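Local coordinates for cell division control protein 13 (Saccharomyces cerevisiae, PDB 4HCE), which acts in yeast telomere maintenance, where dimerization through its second OB-fold domain is required for productive Stn1 binding, at residues E17-I23 / D99-V105; I65-P70 / V122-K126; P29-I34 / C84-I89; K22-M26 / L93-P98. All blocks are in the same frame, centred on the assembly; numbering follows the deposited sequence.

Contact 1. Residues E17-I23 / D99-V105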
loop_
_atom_site.group_PDB
_atom_site.type_symbol
_atom_site.label_atom_id
_atom_site.label_comp_id
_atom_site.label_asym_id
_atom_site.label_seq_id
_atom_site.Cartn_x
_atom_site.Cartn_y
_atom_site.Cartn_z
ATOM N N GLU B 17 -3.339 18.498 4.889
ATOM C CA GLU B 17 -4.412 18.794 3.938
ATOM C C GLU B 17 -5.788 18.428 4.460
ATOM O O GLU B 17 -5.974 17.396 5.126
ATOM C CB GLU B 17 -4.184 18.096 2.584
ATOM C CG GLU B 17 -2.936 18.561 1.832
ATOM C CD GLU B 17 -3.047 19.969 1.211
ATOM O OE1 GLU B 17 -4.167 20.501 1.060
ATOM O OE2 GLU B 17 -1.993 20.561 0.868
ATOM N N ARG B 18 -6.760 19.269 4.117
ATOM C CA ARG B 18 -8.150 18.948 4.357
ATOM C C ARG B 18 -8.805 18.458 3.071
ATOM O O ARG B 18 -8.805 19.152 2.056
ATOM C CB ARG B 18 -8.915 20.145 4.912
ATOM C CG ARG B 18 -10.357 19.816 5.292
ATOM C CD ARG B 18 -11.023 21.004 5.955
ATOM N NE ARG B 18 -10.284 21.367 7.160
ATOM C CZ ARG B 18 -10.353 22.545 7.773
ATOM N NH1 ARG B 18 -11.151 23.506 7.304
ATOM N NH2 ARG B 18 -9.620 22.753 8.868
ATOM N N LEU B 19 -9.355 17.255 3.115
ATOM C CA LEU B 19 -10.017 16.714 1.945
ATOM C C LEU B 19 -11.451 16.402 2.290
ATOM O O LEU B 19 -11.784 16.071 3.436
ATOM C CB LEU B 19 -9.283 15.465 1.412
ATOM C CG LEU B 19 -7.751 15.571 1.195
ATOM C CD1 LEU B 19 -7.137 14.213 0.977
ATOM C CD2 LEU B 19 -7.368 16.457 0.021
ATOM N N GLU B 20 -12.299 16.510 1.281
ATOM C CA GLU B 20 -13.710 16.235 1.412
ATOM C C GLU B 20 -14.143 15.361 0.242
ATOM O O GLU B 20 -13.649 15.510 -0.882
ATOM C CB GLU B 20 -14.533 17.531 1.509
ATOM C CG GLU B 20 -16.024 17.279 1.875
ATOM C CD GLU B 20 -16.897 16.839 0.683
ATOM O OE1 GLU B 20 -18.030 16.360 0.920
ATOM O OE2 GLU B 20 -16.451 16.965 -0.502
ATOM N N GLY B 21 -15.041 14.415 0.516
ATOM C CA GLY B 21 -15.434 13.445 -0.494
ATOM C C GLY B 21 -15.890 12.199 0.208
ATOM O O GLY B 21 -16.719 12.253 1.143
ATOM N N LYS B 22 -15.334 11.072 -0.227
ATOM C CA LYS B 22 -15.764 9.796 0.298
ATOM C C LYS B 22 -14.628 8.805 0.493
ATOM O O LYS B 22 -13.633 8.773 -0.266
ATOM C CB LYS B 22 -16.933 9.203 -0.546
ATOM C CG LYS B 22 -18.331 9.693 -0.077
ATOM C CD LYS B 22 -19.519 8.778 -0.397
ATOM C CE LYS B 22 -19.513 7.453 0.335
ATOM N NZ LYS B 22 -19.921 7.521 1.779
ATOM N N ILE B 23 -14.754 8.000 1.535
ATOM C CA ILE B 23 -13.900 6.832 1.644
ATOM C C ILE B 23 -14.565 5.766 0.814
ATOM O O ILE B 23 -15.741 5.405 1.054
ATOM C CB ILE B 23 -13.735 6.350 3.083
ATOM C CG1 ILE B 23 -13.083 7.453 3.914
ATOM C CG2 ILE B 23 -12.903 5.058 3.120
ATOM C CD1 ILE B 23 -13.363 7.298 5.381
ATOM N N ASP B 99 -23.308 9.361 2.303
ATOM C CA ASP B 99 -22.842 10.356 3.248
ATOM C C ASP B 99 -21.402 10.752 3.035
ATOM O O ASP B 99 -20.502 9.916 3.014
ATOM C CB ASP B 99 -22.990 9.850 4.673
ATOM C CG ASP B 99 -24.407 9.452 5.006
ATOM O OD1 ASP B 99 -25.077 8.788 4.184
ATOM O OD2 ASP B 99 -24.837 9.808 6.115
ATOM N N ARG B 100 -21.201 12.052 2.939
ATOM C CA ARG B 100 -19.899 12.608 2.705
ATOM C C ARG B 100 -19.028 12.670 3.944
ATOM O O ARG B 100 -19.516 12.701 5.087
ATOM C CB ARG B 100 -20.058 13.955 2.030
ATOM C CG ARG B 100 -20.817 13.698 0.738
ATOM C CD ARG B 100 -20.754 14.847 -0.181
ATOM N NE ARG B 100 -19.473 15.022 -0.866
ATOM C CZ ARG B 100 -19.112 14.426 -1.990
ATOM N NH1 ARG B 100 -19.875 13.489 -2.546
ATOM N NH2 ARG B 100 -17.961 14.778 -2.553
ATOM N N ILE B 101 -17.727 12.639 3.689
ATOM C CA ILE B 101 -16.735 12.549 4.732
ATOM C C ILE B 101 -15.737 13.662 4.537
ATOM O O ILE B 101 -15.443 14.065 3.411
ATOM C CB ILE B 101 -16.063 11.142 4.761
ATOM C CG1 ILE B 101 -16.876 10.212 5.662
ATOM C CG2 ILE B 101 -14.687 11.170 5.401
ATOM C CD1 ILE B 101 -17.844 9.326 4.938
ATOM N N SER B 102 -15.241 14.170 5.652
ATOM C CA SER B 102 -14.217 15.165 5.633
ATOM C C SER B 102 -13.051 14.688 6.494
ATOM O O SER B 102 -13.260 14.234 7.632
ATOM C CB SER B 102 -14.784 16.478 6.170
ATOM O OG SER B 102 -13.796 17.486 6.048
ATOM N N VAL B 103 -11.832 14.801 5.970
ATOM C CA VAL B 103 -10.647 14.323 6.686
ATOM C C VAL B 103 -9.542 15.385 6.681
ATOM O O VAL B 103 -9.425 16.198 5.750
ATOM C CB VAL B 103 -10.087 12.993 6.089
ATOM C CG1 VAL B 103 -11.097 11.858 6.193
ATOM C CG2 VAL B 103 -9.662 13.171 4.641
ATOM N N GLU B 104 -8.738 15.392 7.729
ATOM C CA GLU B 104 -7.475 16.087 7.659
ATOM C C GLU B 104 -6.425 15.021 7.630
ATOM O O GLU B 104 -6.447 14.112 8.447
ATOM C CB GLU B 104 -7.261 17.027 8.836
ATOM C CG GLU B 104 -7.898 18.372 8.596
ATOM C CD GLU B 104 -7.773 19.303 9.772
ATOM O OE1 GLU B 104 -8.391 20.394 9.702
ATOM O OE2 GLU B 104 -7.068 18.943 10.752
ATOM N N VAL B 105 -5.517 15.127 6.674
ATOM C CA VAL B 105 -4.458 14.147 6.537
ATOM C C VAL B 105 -3.127 14.851 6.719
ATOM O O VAL B 105 -2.997 16.050 6.414
ATOM C CB VAL B 105 -4.523 13.365 5.198
ATOM C CG1 VAL B 105 -5.806 12.549 5.126
ATOM C CG2 VAL B 105 -4.423 14.285 3.986
#
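Leu19, Val103 and Val105 form the apolar centre. Leu19 CB lies 4.0 Å from Val103 CG2, and Leu19 CD1 lies 4.1 Å from Val105 CG2. Further along, Ile23 CD1 meets Ile101 CG2 at 4.1 Å. Phe46 and Ile65 cover Leu19 from the barrel interior. The backbones pair as antiparallel strands, with axes 4.7 Å apart at 162°. Glu17-Val105, Leu19-Val103 and Gly21-Ile101 are hydrogen-bonded pairs, each with two N-H...O bonds; Leu19 N to Val103 O and Val103 N to Leu19 O are both 2.8 Å. Arg18-Glu104 and Glu20-Ser102 are the non-hydrogen-bonded pairs, and their side chains take the opposite face. There Arg18 NH2 forms a salt bridge with Glu104 OE1 at 2.8 Å. Glu20 OE1 forms another with Arg100 NE at 2.7 Å. The chain turns a corner at Gly21, whose phi/psi of 153/-130 would jam a CB against the preceding carbonyl. Beyond it, Lys22 NZ donates to Asp99 O at 2.8 Å and also to Lys97 O and Leu94 O. Here the first strand meets strand 101-110, fourth in chain order. This 1-4 antiparallel pairing, in a five-stranded barrel of order 1-2-3-5-4, is characteristic of the OB fold.

Contact 2. Residues I65-P70 / V122-K126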
loop_
_atom_site.group_PDB
_atom_site.type_symbol
_atom_site.label_atom_id
_atom_site.label_comp_id
_atom_site.label_asym_id
_atom_site.label_seq_id
_atom_site.Cartn_x
_atom_site.Cartn_y
_atom_site.Cartn_z
ATOM N N ILE B 65 -6.392 9.128 -2.798
ATOM C CA ILE B 65 -5.201 8.936 -2.007
ATOM C C ILE B 65 -5.393 7.811 -1.008
ATOM O O ILE B 65 -6.519 7.559 -0.520
ATOM C CB ILE B 65 -4.688 10.229 -1.332
ATOM C CG1 ILE B 65 -5.765 10.857 -0.466
ATOM C CG2 ILE B 65 -4.131 11.215 -2.371
ATOM C CD1 ILE B 65 -5.167 11.458 0.789
ATOM N N GLU B 66 -4.277 7.136 -0.744
ATOM C CA GLU B 66 -4.134 6.168 0.326
ATOM C C GLU B 66 -3.895 6.904 1.667
ATOM O O GLU B 66 -3.059 7.782 1.770
ATOM C CB GLU B 66 -2.973 5.217 -0.010
ATOM C CG GLU B 66 -2.497 4.400 1.180
ATOM C CD GLU B 66 -1.077 3.854 0.992
ATOM O OE1 GLU B 66 -0.077 4.436 1.547
ATOM O OE2 GLU B 66 -0.974 2.847 0.269
ATOM N N ILE B 67 -4.632 6.529 2.696
ATOM C CA ILE B 67 -4.453 7.111 4.026
ATOM C C ILE B 67 -4.177 5.963 4.997
ATOM O O ILE B 67 -4.993 5.042 5.132
ATOM C CB ILE B 67 -5.710 7.861 4.490
ATOM C CG1 ILE B 67 -6.146 8.924 3.461
ATOM C CG2 ILE B 67 -5.479 8.491 5.859
ATOM C CD1 ILE B 67 -7.548 9.473 3.714
ATOM N N VAL B 68 -3.025 6.017 5.659
ATOM C CA VAL B 68 -2.665 5.001 6.614
ATOM C C VAL B 68 -3.103 5.424 8.001
ATOM O O VAL B 68 -2.984 6.614 8.371
ATOM C CB VAL B 68 -1.150 4.603 6.570
ATOM C CG1 VAL B 68 -0.675 4.379 5.142
ATOM C CG2 VAL B 68 -0.273 5.659 7.204
ATOM N N ILE B 69 -3.677 4.456 8.722
ATOM C CA ILE B 69 -3.868 4.506 10.180
ATOM C C ILE B 69 -2.720 3.646 10.708
ATOM O O ILE B 69 -2.796 2.419 10.671
ATOM C CB ILE B 69 -5.205 3.876 10.641
ATOM C CG1 ILE B 69 -6.326 4.106 9.619
ATOM C CG2 ILE B 69 -5.592 4.367 12.036
ATOM C CD1 ILE B 69 -6.904 5.507 9.572
ATOM N N PRO B 70 -1.637 4.284 11.167
ATOM C CA PRO B 70 -0.333 3.617 11.394
ATOM C C PRO B 70 -0.176 2.601 12.556
ATOM O O PRO B 70 0.677 1.705 12.463
ATOM C CB PRO B 70 0.660 4.778 11.562
ATOM C CG PRO B 70 -0.150 6.024 11.701
ATOM C CD PRO B 70 -1.602 5.740 11.424
ATOM N N VAL B 122 4.012 8.878 3.751
ATOM C CA VAL B 122 2.640 8.439 3.565
ATOM C C VAL B 122 1.741 9.519 4.147
ATOM O O VAL B 122 2.208 10.382 4.907
ATOM C CB VAL B 122 2.365 7.090 4.270
ATOM C CG1 VAL B 122 3.218 5.959 3.670
ATOM C CG2 VAL B 122 2.620 7.201 5.768
ATOM N N TRP B 123 0.463 9.470 3.764
ATOM C CA TRP B 123 -0.571 10.244 4.408
ATOM C C TRP B 123 -1.112 9.495 5.600
ATOM O O TRP B 123 -1.517 8.333 5.491
ATOM C CB TRP B 123 -1.704 10.518 3.415
ATOM C CG TRP B 123 -1.313 11.514 2.358
ATOM C CD1 TRP B 123 -1.105 11.286 1.001
ATOM C CD2 TRP B 123 -1.045 12.947 2.553
ATOM N NE1 TRP B 123 -0.747 12.449 0.356
ATOM C CE2 TRP B 123 -0.715 13.488 1.224
ATOM C CE3 TRP B 123 -1.061 13.799 3.640
ATOM C CZ2 TRP B 123 -0.405 14.827 1.034
ATOM C CZ3 TRP B 123 -0.760 15.146 3.436
ATOM C CH2 TRP B 123 -0.419 15.643 2.169
ATOM N N SER B 124 -1.141 10.132 6.760
ATOM C CA SER B 124 -1.819 9.511 7.882
ATOM C C SER B 124 -3.047 10.288 8.318
ATOM O O SER B 124 -3.111 11.489 8.119
ATOM C CB SER B 124 -0.882 9.350 9.064
ATOM O OG SER B 124 -0.566 10.631 9.537
ATOM N N LEU B 125 -3.997 9.599 8.940
ATOM C CA LEU B 125 -5.242 10.219 9.331
ATOM C C LEU B 125 -5.086 11.101 10.550
ATOM O O LEU B 125 -4.897 10.612 11.651
ATOM C CB LEU B 125 -6.308 9.154 9.618
ATOM C CG LEU B 125 -7.727 9.667 9.846
ATOM C CD1 LEU B 125 -7.942 11.010 9.143
ATOM C CD2 LEU B 125 -8.703 8.639 9.315
ATOM N N LYS B 126 -5.154 12.413 10.345
ATOM C CA LYS B 126 -5.101 13.355 11.451
ATOM C C LYS B 126 -6.480 13.510 12.107
ATOM O O LYS B 126 -6.622 13.381 13.314
ATOM C CB LYS B 126 -4.592 14.714 11.006
ATOM C CG LYS B 126 -4.186 15.606 12.157
ATOM C CD LYS B 126 -3.508 16.864 11.639
ATOM C CE LYS B 126 -2.711 17.521 12.756
ATOM N NZ LYS B 126 -3.531 18.548 13.440
HETATM O O HOH W 1 -0.145 7.597 1.768
#
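Trp123 has the most surface covered in this contact, followed by Leu125 and Val68. The Trp123 indole has Ile65 CD1 over one face, 4.1 Å from Trp123 CD1. Glu66 O lies at the ring edge, near its plane. Trp123 also makes a cation-pi contact with Arg107. Its backbone is tied in twice: Trp123 O accepts from Val68 N at 2.8 Å, and Trp123 N donates to a water at 2.8 Å. That water donates in turn to Glu66 O at 2.9 Å and to Glu66 OE1 at 3.2 Å, so it joins the strands where they splay apart. Val68 and Ser124 form a parallel bridge, CA to CA 4.8 Å. This is the parallel pairing of the third and fifth strands of the OB fold, which here joins strands 65-69 and 120-129 within the barrel. The axes cross at -60°, so the direct backbone bonding is short. Leu125 N gives the second bond, to Val68 O at 3.2 Å. Leu125 CD2 packs on Ile69 CD1 at 3.6 Å, and Leu125 CB on Ile67 CG2 at 3.9 Å. The Val68 side chain lies on the other face of the sheet from Ile67 and Trp123, with Ser124; Val68 CG2 meets Val122 CG2 at 3.6 Å.

Contact 3. Residues P29-I34 / C84-I89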
loop_
_atom_site.group_PDB
_atom_site.type_symbol
_atom_site.label_atom_id
_atom_site.label_comp_id
_atom_site.label_asym_id
_atom_site.label_seq_id
_atom_site.Cartn_x
_atom_site.Cartn_y
_atom_site.Cartn_z
ATOM N N PRO B 29 -9.288 -5.400 2.851
ATOM C CA PRO B 29 -10.746 -5.209 2.808
ATOM C C PRO B 29 -11.517 -6.123 3.765
ATOM O O PRO B 29 -12.683 -5.858 4.070
ATOM C CB PRO B 29 -11.105 -5.520 1.348
ATOM C CG PRO B 29 -10.019 -6.429 0.861
ATOM C CD PRO B 29 -8.773 -6.091 1.647
ATOM N N GLN B 30 -10.857 -7.178 4.230
ATOM C CA GLN B 30 -11.432 -8.113 5.185
ATOM C C GLN B 30 -10.513 -8.306 6.392
ATOM O O GLN B 30 -9.297 -8.424 6.245
ATOM C CB GLN B 30 -11.641 -9.469 4.513
ATOM C CG GLN B 30 -13.039 -9.746 4.008
ATOM C CD GLN B 30 -13.259 -11.237 3.847
ATOM O OE1 GLN B 30 -13.598 -11.937 4.811
ATOM N NE2 GLN B 30 -13.029 -11.742 2.636
ATOM N N PHE B 31 -11.093 -8.352 7.586
ATOM C CA PHE B 31 -10.312 -8.632 8.800
ATOM C C PHE B 31 -11.274 -8.815 9.949
ATOM O O PHE B 31 -12.389 -8.281 9.911
ATOM C CB PHE B 31 -9.265 -7.530 9.111
ATOM C CG PHE B 31 -9.821 -6.119 9.115
ATOM C CD1 PHE B 31 -10.367 -5.565 10.283
ATOM C CD2 PHE B 31 -9.792 -5.343 7.956
ATOM C CE1 PHE B 31 -10.877 -4.263 10.283
ATOM C CE2 PHE B 31 -10.293 -4.042 7.952
ATOM C CZ PHE B 31 -10.846 -3.503 9.122
ATOM N N ALA B 32 -10.838 -9.542 10.976
ATOM C CA ALA B 32 -11.731 -9.950 12.051
ATOM C C ALA B 32 -11.457 -9.315 13.427
ATOM O O ALA B 32 -12.359 -9.255 14.250
ATOM C CB ALA B 32 -11.749 -11.468 12.157
ATOM N N SER B 33 -10.229 -8.863 13.682
ATOM C CA SER B 33 -9.894 -8.282 14.976
ATOM C C SER B 33 -8.738 -7.318 14.823
ATOM O O SER B 33 -8.109 -7.262 13.774
ATOM C CB SER B 33 -9.547 -9.365 16.028
ATOM O OG SER B 33 -8.139 -9.644 16.077
ATOM N N ILE B 34 -8.469 -6.570 15.887
ATOM C CA ILE B 34 -7.331 -5.672 15.985
ATOM C C ILE B 34 -5.989 -6.390 15.800
ATOM O O ILE B 34 -5.003 -5.771 15.397
ATOM C CB ILE B 34 -7.353 -4.895 17.340
ATOM C CG1 ILE B 34 -6.318 -3.754 17.354
ATOM C CG2 ILE B 34 -7.164 -5.839 18.542
ATOM C CD1 ILE B 34 -6.575 -2.649 16.339
ATOM N N CYS B 84 -13.464 -3.444 15.606
ATOM C CA CYS B 84 -12.390 -3.654 14.658
ATOM C C CYS B 84 -12.544 -4.942 13.821
ATOM O O CYS B 84 -11.669 -5.798 13.818
ATOM C CB CYS B 84 -11.039 -3.560 15.361
ATOM S SG CYS B 84 -9.657 -3.447 14.201
ATOM N N GLN B 85 -13.693 -5.059 13.151
ATOM C CA GLN B 85 -13.936 -6.030 12.102
ATOM C C GLN B 85 -14.311 -5.224 10.841
ATOM O O GLN B 85 -14.864 -4.120 10.944
ATOM C CB GLN B 85 -15.064 -7.000 12.487
ATOM C CG GLN B 85 -16.342 -6.808 11.673
ATOM C CD GLN B 85 -16.916 -8.116 11.169
ATOM O OE1 GLN B 85 -17.493 -8.887 11.943
ATOM N NE2 GLN B 85 -16.755 -8.384 9.868
ATOM N N SER B 86 -14.002 -5.757 9.659
ATOM C CA SER B 86 -14.150 -4.977 8.432
ATOM C C SER B 86 -15.606 -4.569 8.126
ATOM O O SER B 86 -15.846 -3.446 7.677
ATOM C CB SER B 86 -13.489 -5.665 7.233
ATOM O OG SER B 86 -13.821 -7.053 7.161
ATOM N N ASP B 87 -16.570 -5.453 8.375
ATOM C CA ASP B 87 -17.996 -5.084 8.265
ATOM C C ASP B 87 -18.366 -3.884 9.099
ATOM O O ASP B 87 -19.108 -3.020 8.646
ATOM C CB ASP B 87 -18.910 -6.236 8.683
ATOM C CG ASP B 87 -18.967 -7.322 7.649
ATOM O OD1 ASP B 87 -19.457 -8.421 7.982
ATOM O OD2 ASP B 87 -18.515 -7.086 6.503
ATOM N N LYS B 88 -17.849 -3.839 10.325
ATOM C CA LYS B 88 -18.194 -2.771 11.242
ATOM C C LYS B 88 -17.490 -1.464 10.903
ATOM O O LYS B 88 -18.087 -0.414 11.029
ATOM C CB LYS B 88 -17.912 -3.188 12.676
ATOM C CG LYS B 88 -18.806 -4.309 13.138
ATOM C CD LYS B 88 -18.316 -4.815 14.478
ATOM C CE LYS B 88 -19.389 -5.619 15.182
ATOM N NZ LYS B 88 -18.739 -6.109 16.422
ATOM N N ILE B 89 -16.233 -1.539 10.461
ATOM C CA ILE B 89 -15.461 -0.347 10.088
ATOM C C ILE B 89 -16.068 0.206 8.798
ATOM O O ILE B 89 -16.223 1.413 8.646
ATOM C CB ILE B 89 -13.938 -0.638 9.903
ATOM C CG1 ILE B 89 -13.267 -1.182 11.176
ATOM C CG2 ILE B 89 -13.186 0.566 9.357
ATOM C CD1 ILE B 89 -13.511 -0.418 12.437
#
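This is a loop-to-helix contact at the periphery of the OB fold. Segment 29-34 belongs to the connection between strands 16-27 and 42-47. Segment 84-89 holds the start of helix 86-92, with Gln85 at the N-cap position. Two hydrogen bonds hold them together. Ser86 N donates to Phe31 O at 3.0 Å, and Phe31 N donates to Ser86 OG at 3.1 Å. Ser86 CB points toward the loop and sits over the Phe31 ring, 3.8 Å from its centroid and 16° off the normal, as a CH-pi contact. Phe31 CZ reaches Ile89 CG1 at 3.9 Å, one turn further along the helix. Cys84 SG lies obliquely beside the same ring, 5.3 Å from its centroid, and touches Ile34 CD1 at 3.8 Å. Phe37 adds an edge-to-face contact to Phe31, and Met26 of strand 16-27 packs against Phe31, Ser86 and Ile89. On the outer side, Gln30 NE2 makes a weak hydrogen bond to Asp113 of the second subunit. The loop carbonyl of Phe31 thus takes up a backbone N-H of the first helical turn, which has no acceptor within the helix, while the aromatic ring beneath it supplies the apolar part of the joint.

Contact 4. Residues K22-M26 / L93-P98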
loop_
_atom_site.group_PDB
_atom_site.type_symbol
_atom_site.label_atom_id
_atom_site.label_comp_id
_atom_site.label_asym_id
_atom_site.label_seq_id
_atom_site.Cartn_x
_atom_site.Cartn_y
_atom_site.Cartn_z
ATOM N N LYS B 22 -15.334 11.072 -0.227
ATOM C CA LYS B 22 -15.764 9.796 0.298
ATOM C C LYS B 22 -14.628 8.805 0.493
ATOM O O LYS B 22 -13.633 8.773 -0.266
ATOM C CB LYS B 22 -16.933 9.203 -0.546
ATOM C CG LYS B 22 -18.331 9.693 -0.077
ATOM C CD LYS B 22 -19.519 8.778 -0.397
ATOM C CE LYS B 22 -19.513 7.453 0.335
ATOM N NZ LYS B 22 -19.921 7.521 1.779
ATOM N N ILE B 23 -14.754 8.000 1.535
ATOM C CA ILE B 23 -13.900 6.832 1.644
ATOM C C ILE B 23 -14.565 5.766 0.814
ATOM O O ILE B 23 -15.741 5.405 1.054
ATOM C CB ILE B 23 -13.735 6.350 3.083
ATOM C CG1 ILE B 23 -13.083 7.453 3.914
ATOM C CG2 ILE B 23 -12.903 5.058 3.120
ATOM C CD1 ILE B 23 -13.363 7.298 5.381
ATOM N N VAL B 24 -13.813 5.293 -0.177
ATOM C CA VAL B 24 -14.352 4.389 -1.173
ATOM C C VAL B 24 -13.764 2.987 -1.032
ATOM O O VAL B 24 -14.055 2.125 -1.826
ATOM C CB VAL B 24 -14.121 4.908 -2.611
ATOM C CG1 VAL B 24 -14.959 6.141 -2.863
ATOM C CG2 VAL B 24 -12.646 5.214 -2.851
ATOM N N GLY B 25 -12.940 2.764 -0.019
ATOM C CA GLY B 25 -12.373 1.439 0.190
ATOM C C GLY B 25 -11.364 1.387 1.314
ATOM O O GLY B 25 -10.858 2.416 1.783
ATOM N N MET B 26 -11.080 0.170 1.752
ATOM C CA MET B 26 -10.059 -0.044 2.746
ATOM C C MET B 26 -9.219 -1.264 2.416
ATOM O O MET B 26 -9.672 -2.204 1.752
ATOM C CB MET B 26 -10.642 -0.104 4.177
ATOM C CG MET B 26 -11.485 -1.316 4.521
ATOM S SD MET B 26 -12.322 -1.214 6.135
ATOM C CE MET B 26 -13.717 -2.262 5.799
ATOM N N LEU B 93 -17.409 3.962 8.434
ATOM C CA LEU B 93 -16.838 4.829 7.407
ATOM C C LEU B 93 -17.829 5.131 6.282
ATOM O O LEU B 93 -17.507 5.879 5.350
ATOM C CB LEU B 93 -15.589 4.179 6.818
ATOM C CG LEU B 93 -14.441 4.059 7.819
ATOM C CD1 LEU B 93 -13.266 3.371 7.148
ATOM C CD2 LEU B 93 -14.076 5.434 8.368
ATOM N N LEU B 94 -19.009 4.523 6.354
ATOM C CA LEU B 94 -20.100 4.792 5.406
ATOM C C LEU B 94 -19.767 4.461 3.939
ATOM O O LEU B 94 -20.233 5.161 3.014
ATOM C CB LEU B 94 -20.558 6.256 5.546
ATOM C CG LEU B 94 -20.986 6.663 6.956
ATOM C CD1 LEU B 94 -20.775 8.161 7.167
ATOM C CD2 LEU B 94 -22.433 6.272 7.253
ATOM N N LEU B 95 -18.977 3.400 3.730
ATOM C CA LEU B 95 -18.577 2.987 2.383
ATOM C C LEU B 95 -19.770 2.676 1.489
ATOM O O LEU B 95 -19.697 2.897 0.286
ATOM C CB LEU B 95 -17.637 1.774 2.387
ATOM C CG LEU B 95 -16.416 1.706 3.316
ATOM C CD1 LEU B 95 -15.545 0.495 2.976
ATOM C CD2 LEU B 95 -15.610 2.976 3.245
ATOM N N GLU B 96 -20.863 2.179 2.068
ATOM C CA GLU B 96 -22.033 1.806 1.255
ATOM C C GLU B 96 -23.153 2.838 1.289
ATOM O O GLU B 96 -24.272 2.571 0.830
ATOM C CB GLU B 96 -22.557 0.418 1.638
ATOM C CG GLU B 96 -21.518 -0.658 1.380
ATOM C CD GLU B 96 -21.968 -2.036 1.805
ATOM O OE1 GLU B 96 -22.333 -2.238 2.995
ATOM O OE2 GLU B 96 -21.938 -2.924 0.930
ATOM N N LYS B 97 -22.846 4.014 1.823
ATOM C CA LYS B 97 -23.837 5.063 1.947
ATOM C C LYS B 97 -23.367 6.286 1.181
ATOM O O LYS B 97 -22.199 6.363 0.819
ATOM C CB LYS B 97 -24.102 5.366 3.420
ATOM C CG LYS B 97 -24.984 4.317 4.079
ATOM C CD LYS B 97 -25.394 4.754 5.478
ATOM C CE LYS B 97 -26.278 3.728 6.166
ATOM N NZ LYS B 97 -25.602 2.408 6.342
ATOM N N PRO B 98 -24.285 7.213 0.862
ATOM C CA PRO B 98 -23.839 8.408 0.112
ATOM C C PRO B 98 -23.218 9.516 0.986
ATOM O O PRO B 98 -22.635 10.469 0.464
ATOM C CB PRO B 98 -25.122 8.894 -0.582
ATOM C CG PRO B 98 -26.246 8.354 0.243
ATOM C CD PRO B 98 -25.762 7.075 0.885
HETATM O O HOH W 2 -17.381 6.946 2.948
HETATM O O HOH W 3 -17.945 4.828 -0.639
#
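Lys22 points into the turn after helix 86-92, and its side chain is bent to get there. Chi1 is m and chi2 is t, but chi3 (67°) and chi4 (76°) are both p. The end of the chain curls so that NZ meets the carbonyls of the loop: Lys22 NZ donates to Leu94 O and to Lys97 O, both at 2.7 Å. It also bonds Asp99 O. The loop presents these oxygens by its own folding. Leu94, with positive phi, closes the helix in a Schellman motif, and a type I turn runs from Leu94 to Lys97. Ile23, chi1 m and chi2 t, extends CD1 to Leu93 CD2 at 3.6 Å. Ile23 CG2 contacts Leu95 CD2 at 3.4 Å. Leu95, also m and t, starts out sideways, yet its end swings in against the strand, and Leu95 CD1 lies 4.3 Å from Met26 CE. Met26 takes p at chi1 and continues onto helix 86-92. One water links Lys22 NZ, Ile23 O and Leu93 O; a second links Ile23 O and Leu95 O. Three backbone carbonyls and a water, rather than a carboxylate, thus surround the ammonium of the buried Lys22, which is consistent with the lysine helping to hold the turn.

Overall arrangement
Contact 2 is the most buried, 5 Å from the chain centre. Contacts 1 and 4 lie 10 and 11 Å out, and contact 3 lies 14 Å out. Contacts 1 and 2 both build the barrel. They touch where strands 101-110 and 120-129 adjoin, as with Val105 on Trp123, and also where Leu19 packs on Ile65. Contact 1 is antiparallel with salt bridges on its outer face, while contact 2 is parallel and mainly apolar. Contacts 1 and 4 share Lys22 and Ile23 on strand 16-27. Contact 4 joins that strand to a loop, and Met26 carries it to contact 3. Both contact 3 and contact 4 also touch the second subunit.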